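Local coordinates for periplasmic binding protein/LacI transcriptional regulator (Alkaliphilus metalliredigens, PDB 3CTP), which probably acts as a DNA-binding transcriptional repressor of the LacI family and binds beta-D-xylulofuranose in the cleft of its periplasmic-binding-protein-like sensor region, at residues N72-Q77 with G265-F270; N239-A244 with S269-L274. All blocks are in the same frame, centred on the assembly; numbering follows the deposited sequence.

Contact 1: residues N72-Q77 with G265-F270; sequences NPFFNQ and GFDNSF. With XLF (beta-D-xylulofuranose), chain C.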
loop_
_atom_site.group_PDB
_atom_site.type_symbol
_atom_site.label_atom_id
_atom_site.label_comp_id
_atom_site.label_asym_id
_atom_site.label_seq_id
_atom_site.Cartn_x
_atom_site.Cartn_y
_atom_site.Cartn_z
ATOM N N ASN A 72 -1.725 3.852 2.116
ATOM C CA ASN A 72 -0.541 4.495 2.717
ATOM C C ASN A 72 0.402 3.411 3.230
ATOM O O ASN A 72 0.010 2.596 4.069
ATOM C CB ASN A 72 -1.029 5.394 3.865
ATOM C CG ASN A 72 0.106 6.085 4.583
ATOM O OD1 ASN A 72 1.285 5.694 4.477
ATOM N ND2 ASN A 72 -0.240 7.157 5.324
ATOM N N PRO A 73 1.618 3.353 2.670
ATOM C CA PRO A 73 2.575 2.324 3.058
ATOM C C PRO A 73 2.704 2.154 4.547
ATOM O O PRO A 73 2.849 1.041 5.027
ATOM C CB PRO A 73 3.896 2.854 2.472
ATOM C CG PRO A 73 3.440 3.469 1.179
ATOM C CD PRO A 73 2.157 4.214 1.586
ATOM N N PHE A 74 2.640 3.240 5.305
ATOM C CA PHE A 74 2.826 3.096 6.750
ATOM C C PHE A 74 1.724 2.190 7.325
ATOM O O PHE A 74 1.977 1.324 8.176
ATOM C CB PHE A 74 2.748 4.474 7.447
ATOM C CG PHE A 74 2.797 4.364 8.957
ATOM C CD1 PHE A 74 4.011 4.168 9.592
ATOM C CD2 PHE A 74 1.628 4.397 9.698
ATOM C CE1 PHE A 74 4.063 4.023 10.992
ATOM C CE2 PHE A 74 1.650 4.249 11.094
ATOM C CZ PHE A 74 2.882 4.057 11.732
ATOM N N PHE A 75 0.493 2.371 6.869
ATOM C CA PHE A 75 -0.570 1.545 7.449
ATOM C C PHE A 75 -0.539 0.107 6.953
ATOM O O PHE A 75 -0.963 -0.801 7.692
ATOM C CB PHE A 75 -1.956 2.158 7.231
ATOM C CG PHE A 75 -2.182 3.366 8.086
ATOM C CD1 PHE A 75 -2.269 3.231 9.471
ATOM C CD2 PHE A 75 -2.257 4.617 7.520
ATOM C CE1 PHE A 75 -2.436 4.372 10.290
ATOM C CE2 PHE A 75 -2.401 5.749 8.330
ATOM C CZ PHE A 75 -2.510 5.623 9.708
ATOM N N ASN A 76 -0.079 -0.125 5.737
ATOM C CA ASN A 76 0.023 -1.547 5.391
ATOM C C ASN A 76 1.165 -2.231 6.127
ATOM O O ASN A 76 1.060 -3.400 6.497
ATOM C CB ASN A 76 -0.036 -1.835 3.884
ATOM C CG ASN A 76 1.085 -1.238 3.093
ATOM O OD1 ASN A 76 2.250 -1.622 3.290
ATOM N ND2 ASN A 76 0.744 -0.394 2.059
ATOM N N GLN A 77 2.248 -1.548 6.400
ATOM C CA GLN A 77 3.303 -2.156 7.194
ATOM C C GLN A 77 2.859 -2.355 8.626
ATOM O O GLN A 77 3.112 -3.351 9.191
ATOM C CB GLN A 77 4.543 -1.292 7.197
ATOM C CG GLN A 77 5.250 -1.213 5.839
ATOM C CD GLN A 77 6.415 -0.263 5.835
ATOM O OE1 GLN A 77 6.317 0.829 5.364
ATOM N NE2 GLN A 77 7.516 -0.716 6.321
ATOM N N GLY A 265 10.452 13.989 5.618
ATOM C CA GLY A 265 9.082 13.465 5.813
ATOM C C GLY A 265 8.853 12.975 7.236
ATOM O O GLY A 265 9.485 13.459 8.192
ATOM N N PHE A 266 7.939 12.003 7.384
ATOM C CA PHE A 266 7.710 11.389 8.680
ATOM C C PHE A 266 7.134 10.011 8.448
ATOM O O PHE A 266 6.236 9.863 7.621
ATOM C CB PHE A 266 6.676 12.211 9.478
ATOM C CG PHE A 266 6.800 12.089 10.989
ATOM C CD1 PHE A 266 7.329 13.143 11.733
ATOM C CD2 PHE A 266 6.313 10.980 11.659
ATOM C CE1 PHE A 266 7.414 13.063 13.124
ATOM C CE2 PHE A 266 6.401 10.889 13.045
ATOM C CZ PHE A 266 6.964 11.941 13.780
ATOM N N ASP A 267 7.654 9.032 9.190
ATOM C CA ASP A 267 7.156 7.651 9.297
ATOM C C ASP A 267 8.301 6.629 9.223
ATOM O O ASP A 267 8.285 5.625 9.924
ATOM C CB ASP A 267 6.227 7.217 8.166
ATOM C CG ASP A 267 4.830 7.804 8.263
ATOM O OD1 ASP A 267 4.409 8.261 9.362
ATOM O OD2 ASP A 267 4.127 7.738 7.219
ATOM N N ASN A 268 9.225 6.852 8.292
ATOM C CA ASN A 268 10.099 5.769 7.814
ATOM C C ASN A 268 9.264 4.603 7.295
ATOM O O ASN A 268 9.479 3.448 7.677
ATOM C CB ASN A 268 11.063 5.277 8.897
ATOM C CG ASN A 268 12.190 4.434 8.305
ATOM O OD1 ASN A 268 12.431 4.475 7.095
ATOM N ND2 ASN A 268 12.870 3.647 9.153
ATOM N N SER A 269 8.334 4.911 6.397
ATOM C CA SER A 269 7.659 3.845 5.657
ATOM C C SER A 269 8.441 3.489 4.371
ATOM O O SER A 269 9.392 4.192 3.966
ATOM C CB SER A 269 6.223 4.243 5.315
ATOM O OG SER A 269 6.210 5.292 4.358
ATOM N N PHE A 270 8.076 2.382 3.733
ATOM C CA PHE A 270 8.966 1.897 2.694
ATOM C C PHE A 270 9.087 2.822 1.499
ATOM O O PHE A 270 10.060 2.751 0.748
ATOM C CB PHE A 270 8.597 0.458 2.266
ATOM C CG PHE A 270 7.321 0.339 1.464
ATOM C CD1 PHE A 270 7.305 0.686 0.119
ATOM C CD2 PHE A 270 6.171 -0.228 2.033
ATOM C CE1 PHE A 270 6.126 0.538 -0.673
ATOM C CE2 PHE A 270 4.995 -0.392 1.266
ATOM C CZ PHE A 270 4.978 0.002 -0.094
HETATM O O4 XLF C . -1.722 10.287 11.259
HETATM C C4 XLF C . -0.348 10.299 10.864
HETATM C C5 XLF C . -0.278 10.911 9.472
HETATM O O5 XLF C . 0.023 9.832 8.581
HETATM C C3 XLF C . 0.175 8.884 10.684
HETATM O O3 XLF C . 1.082 8.516 11.731
HETATM C C2 XLF C . 0.872 8.988 9.355
HETATM O O2 XLF C . 2.161 9.619 9.498
HETATM C C1 XLF C . 1.002 7.651 8.654
HETATM O O1 XLF C . 1.562 7.855 7.348
HETATM O O HOH W 1 3.902 6.948 4.677
HETATM O O HOH W 2 9.944 1.149 6.382
#
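Pro-73 sets its CB over one face of the Phe-270 ring, 3.9 Å from the ring centroid and shifted toward the rim, a CH-pi contact. Proline suits the first turn of a helix, where no N-H is needed, and its apolar CB suits this face. At the ring's edge, near its plane, Asn-76 OD1 comes 3.6 Å from Phe-270 CE2, while Asn-76 ND2 is bound to the carbonyl of Ile-70. The small Ser-269 suits the closest approach of the backbones, Phe-74 CA to Ser-269 CA 5.0 Å; its CB lies 3.7 Å from Phe-74 N. In Gln-77, chi1 of -68° sets CG beside the backbone N; the extended chain then carries OE1 to Phe-270 N, 2.9 Å, the one direct hydrogen bond between the segments, the donor tilted 29° from the amide plane. An alanine in place of Gln-77 would probably leave Phe-270 N without this acceptor and open a gap beside Phe-270 CD2. Toward the sugar, polar bonds join the packing. Asn-72 OD1 caps the helix, accepting from Phe-74 N, and its ND2 donates to O1 of xylulofuranose over 2.8 Å. Asp-267 grips the sugar with both oxygens, OD2 taking O1 and OD1 taking O2, each at 2.6 Å. One water donates to Asn-72 OD1 and Asp-267 OD2 and accepts from Ser-269 OG. Asp-267 OD1 lies over one face of the Phe-74 ring, the planes 26° apart, and Phe-74 CD2 packs 3.5 Å from C1 of the sugar. The looser side is at the partly exposed Gln-77 and Asn-268, where a second water links Gln-77 NE2 to Asn-268 O. The contact joins the start of helix 73-88 to the loop after strand 262-264; helix 286-302 touches Phe-74 and Gln-77, and Phe-214 of the second subunit meets the Phe-270 ring.

Contact 2: residues N239-A244 with S269-L274; sequences NDIAAA and SFIGEL. With XLF (beta-D-xylulofuranose), chain C.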
loop_
_atom_site.group_PDB
_atom_site.type_symbol
_atom_site.label_atom_id
_atom_site.label_comp_id
_atom_site.label_asym_id
_atom_site.label_seq_id
_atom_site.Cartn_x
_atom_site.Cartn_y
_atom_site.Cartn_z
ATOM N N ASN A 239 3.923 13.365 6.216
ATOM C CA ASN A 239 4.304 11.950 6.204
ATOM C C ASN A 239 5.029 11.592 4.939
ATOM O O ASN A 239 5.180 12.434 4.046
ATOM C CB ASN A 239 3.115 11.002 6.498
ATOM C CG ASN A 239 2.101 10.963 5.396
ATOM O OD1 ASN A 239 2.378 11.364 4.278
ATOM N ND2 ASN A 239 0.884 10.466 5.707
ATOM N N ASP A 240 5.578 10.381 4.902
ATOM C CA ASP A 240 6.451 10.011 3.797
ATOM C C ASP A 240 5.710 9.878 2.473
ATOM O O ASP A 240 6.245 10.249 1.435
ATOM C CB ASP A 240 7.202 8.696 4.069
ATOM C CG ASP A 240 8.261 8.831 5.144
ATOM O OD1 ASP A 240 8.631 9.964 5.523
ATOM O OD2 ASP A 240 8.745 7.762 5.602
ATOM N N ILE A 241 4.498 9.323 2.501
ATOM C CA ILE A 241 3.763 9.163 1.224
ATOM C C ILE A 241 3.359 10.535 0.654
ATOM O O ILE A 241 3.458 10.764 -0.561
ATOM C CB ILE A 241 2.580 8.149 1.357
ATOM C CG1 ILE A 241 1.923 7.899 -0.005
ATOM C CG2 ILE A 241 1.596 8.597 2.409
ATOM C CD1 ILE A 241 2.839 7.177 -0.975
ATOM N N ALA A 242 2.952 11.469 1.512
ATOM C CA ALA A 242 2.697 12.829 1.019
ATOM C C ALA A 242 4.007 13.455 0.500
ATOM O O ALA A 242 4.037 14.150 -0.515
ATOM C CB ALA A 242 2.092 13.678 2.144
ATOM N N ALA A 243 5.112 13.214 1.198
ATOM C CA ALA A 243 6.405 13.767 0.724
ATOM C C ALA A 243 6.736 13.248 -0.675
ATOM O O ALA A 243 7.289 13.979 -1.498
ATOM C CB ALA A 243 7.556 13.378 1.684
ATOM N N ALA A 244 6.448 11.971 -0.929
ATOM C CA ALA A 244 6.711 11.399 -2.248
ATOM C C ALA A 244 5.943 12.162 -3.319
ATOM O O ALA A 244 6.465 12.370 -4.442
ATOM C CB ALA A 244 6.279 9.908 -2.270
ATOM N N SER A 269 8.334 4.911 6.397
ATOM C CA SER A 269 7.659 3.845 5.657
ATOM C C SER A 269 8.441 3.489 4.371
ATOM O O SER A 269 9.392 4.192 3.966
ATOM C CB SER A 269 6.223 4.243 5.315
ATOM O OG SER A 269 6.210 5.292 4.358
ATOM N N PHE A 270 8.076 2.382 3.733
ATOM C CA PHE A 270 8.966 1.897 2.694
ATOM C C PHE A 270 9.087 2.822 1.499
ATOM O O PHE A 270 10.060 2.751 0.748
ATOM C CB PHE A 270 8.597 0.458 2.266
ATOM C CG PHE A 270 7.321 0.339 1.464
ATOM C CD1 PHE A 270 7.305 0.686 0.119
ATOM C CD2 PHE A 270 6.171 -0.228 2.033
ATOM C CE1 PHE A 270 6.126 0.538 -0.673
ATOM C CE2 PHE A 270 4.995 -0.392 1.266
ATOM C CZ PHE A 270 4.978 0.002 -0.094
ATOM N N ILE A 271 8.123 3.712 1.313
ATOM C CA ILE A 271 8.160 4.574 0.132
ATOM C C ILE A 271 9.378 5.491 0.139
ATOM O O ILE A 271 9.887 5.882 -0.926
ATOM C CB ILE A 271 6.840 5.384 -0.004
ATOM C CG1 ILE A 271 6.753 6.054 -1.376
ATOM C CG2 ILE A 271 6.718 6.400 1.099
ATOM C CD1 ILE A 271 6.520 5.038 -2.504
ATOM N N GLY A 272 9.860 5.849 1.320
ATOM C CA GLY A 272 11.024 6.748 1.407
ATOM C C GLY A 272 12.339 6.129 0.937
ATOM O O GLY A 272 13.268 6.845 0.514
ATOM N N GLU A 273 12.422 4.801 0.975
ATOM C CA GLU A 273 13.629 4.105 0.550
ATOM C C GLU A 273 13.476 3.646 -0.887
ATOM O O GLU A 273 14.437 3.513 -1.657
ATOM C CB GLU A 273 13.909 2.926 1.502
ATOM C CG GLU A 273 15.210 2.173 1.211
ATOM C CD GLU A 273 16.430 3.082 1.029
ATOM O OE1 GLU A 273 16.786 3.815 1.980
ATOM O OE2 GLU A 273 17.052 3.043 -0.067
ATOM N N LEU A 274 12.236 3.439 -1.280
ATOM C CA LEU A 274 11.966 2.925 -2.587
ATOM C C LEU A 274 12.266 3.986 -3.629
ATOM O O LEU A 274 12.805 3.660 -4.695
ATOM C CB LEU A 274 10.498 2.503 -2.651
ATOM C CG LEU A 274 10.061 1.911 -3.969
ATOM C CD1 LEU A 274 10.969 0.763 -4.336
ATOM C CD2 LEU A 274 8.632 1.457 -3.797
HETATM O O4 XLF C . -1.722 10.287 11.259
HETATM C C4 XLF C . -0.348 10.299 10.864
HETATM C C5 XLF C . -0.278 10.911 9.472
HETATM O O5 XLF C . 0.023 9.832 8.581
HETATM C C3 XLF C . 0.175 8.884 10.684
HETATM O O3 XLF C . 1.082 8.516 11.731
HETATM C C2 XLF C . 0.872 8.988 9.355
HETATM O O2 XLF C . 2.161 9.619 9.498
HETATM C C1 XLF C . 1.002 7.651 8.654
HETATM O O1 XLF C . 1.562 7.855 7.348
HETATM O O HOH W 3 10.927 6.484 4.615
HETATM O O HOH W 1 3.902 6.948 4.677
#
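Asp-240 accepts from Ser-269 N through OD2, over 3.0 Å and with an N-H...O angle of 147°. The donor reaches the anti side of the carboxylate, 17° out of its plane; chi1 of -70° swings CG toward the acid's own backbone N, and from there the carboxylate faces Ser-269 N. A water donates both to this OD2 and to Ser-269 O, so the acid also reaches the next peptide group by a bridge. The water held by Ser-269 OG accepts from Ile-241 N as well, a longer link of 3.3 Å. Beyond the carboxylate, from Asp-240 CB on, the contact is apolar: Ile-271 CG2 rests 3.8 Å from Asp-240 CB, and Ile-271 CG1 meets both Ala-244 CB, at 4.0 Å, and Ile-241 CD1, at 4.1 Å. The two isoleucine side chains cross at about a right angle. Ile-271 thus offers two branches to one helix, and the small Ala-244 probably leaves room for CG1.

In the next shell, Thr-281 OG1 is bound to Asp-240 OD1, which helps to fix the rotation of the carboxylate. Asn-239 caps the helix with OD1, accepting from Ala-242 N at 2.8 Å almost straight on to the carbonyl oxygen. The same amide turns ND2 to O5 of the sugar, 3.1 Å away, and to Asp-213. Asparagine suits this place because it accepts with one end and donates with the other. Farther out, Ile-271 packs on Ile-271 of the second subunit.

A buried acid at the first turn of a helix, held by a backbone N-H, a water that donates and the hydroxyl of Thr-281, is likely to stay ionised, and the helix end would probably help to stabilise its charge.

Both contacts are buried, though contact 1 has a partly exposed fringe at Gln-77, whereas the touching residues of contact 2 are all buried. They share Ser-269 and Phe-270, so one short piece of chain is held by two helices: contact 1 ties it to the start of helix 73-88, contact 2 to the start of helix 240-252. Each helix begins with an asparagine cap that also donates to the sugar. Contact 1 meets the ligand from both of its segments, with aromatic and amide chemistry and a carboxylate given to the sugar; contact 2 meets it only through Asn-239, with aliphatic packing and a carboxylate spent on the protein. A common water joins them, and both reach the second subunit.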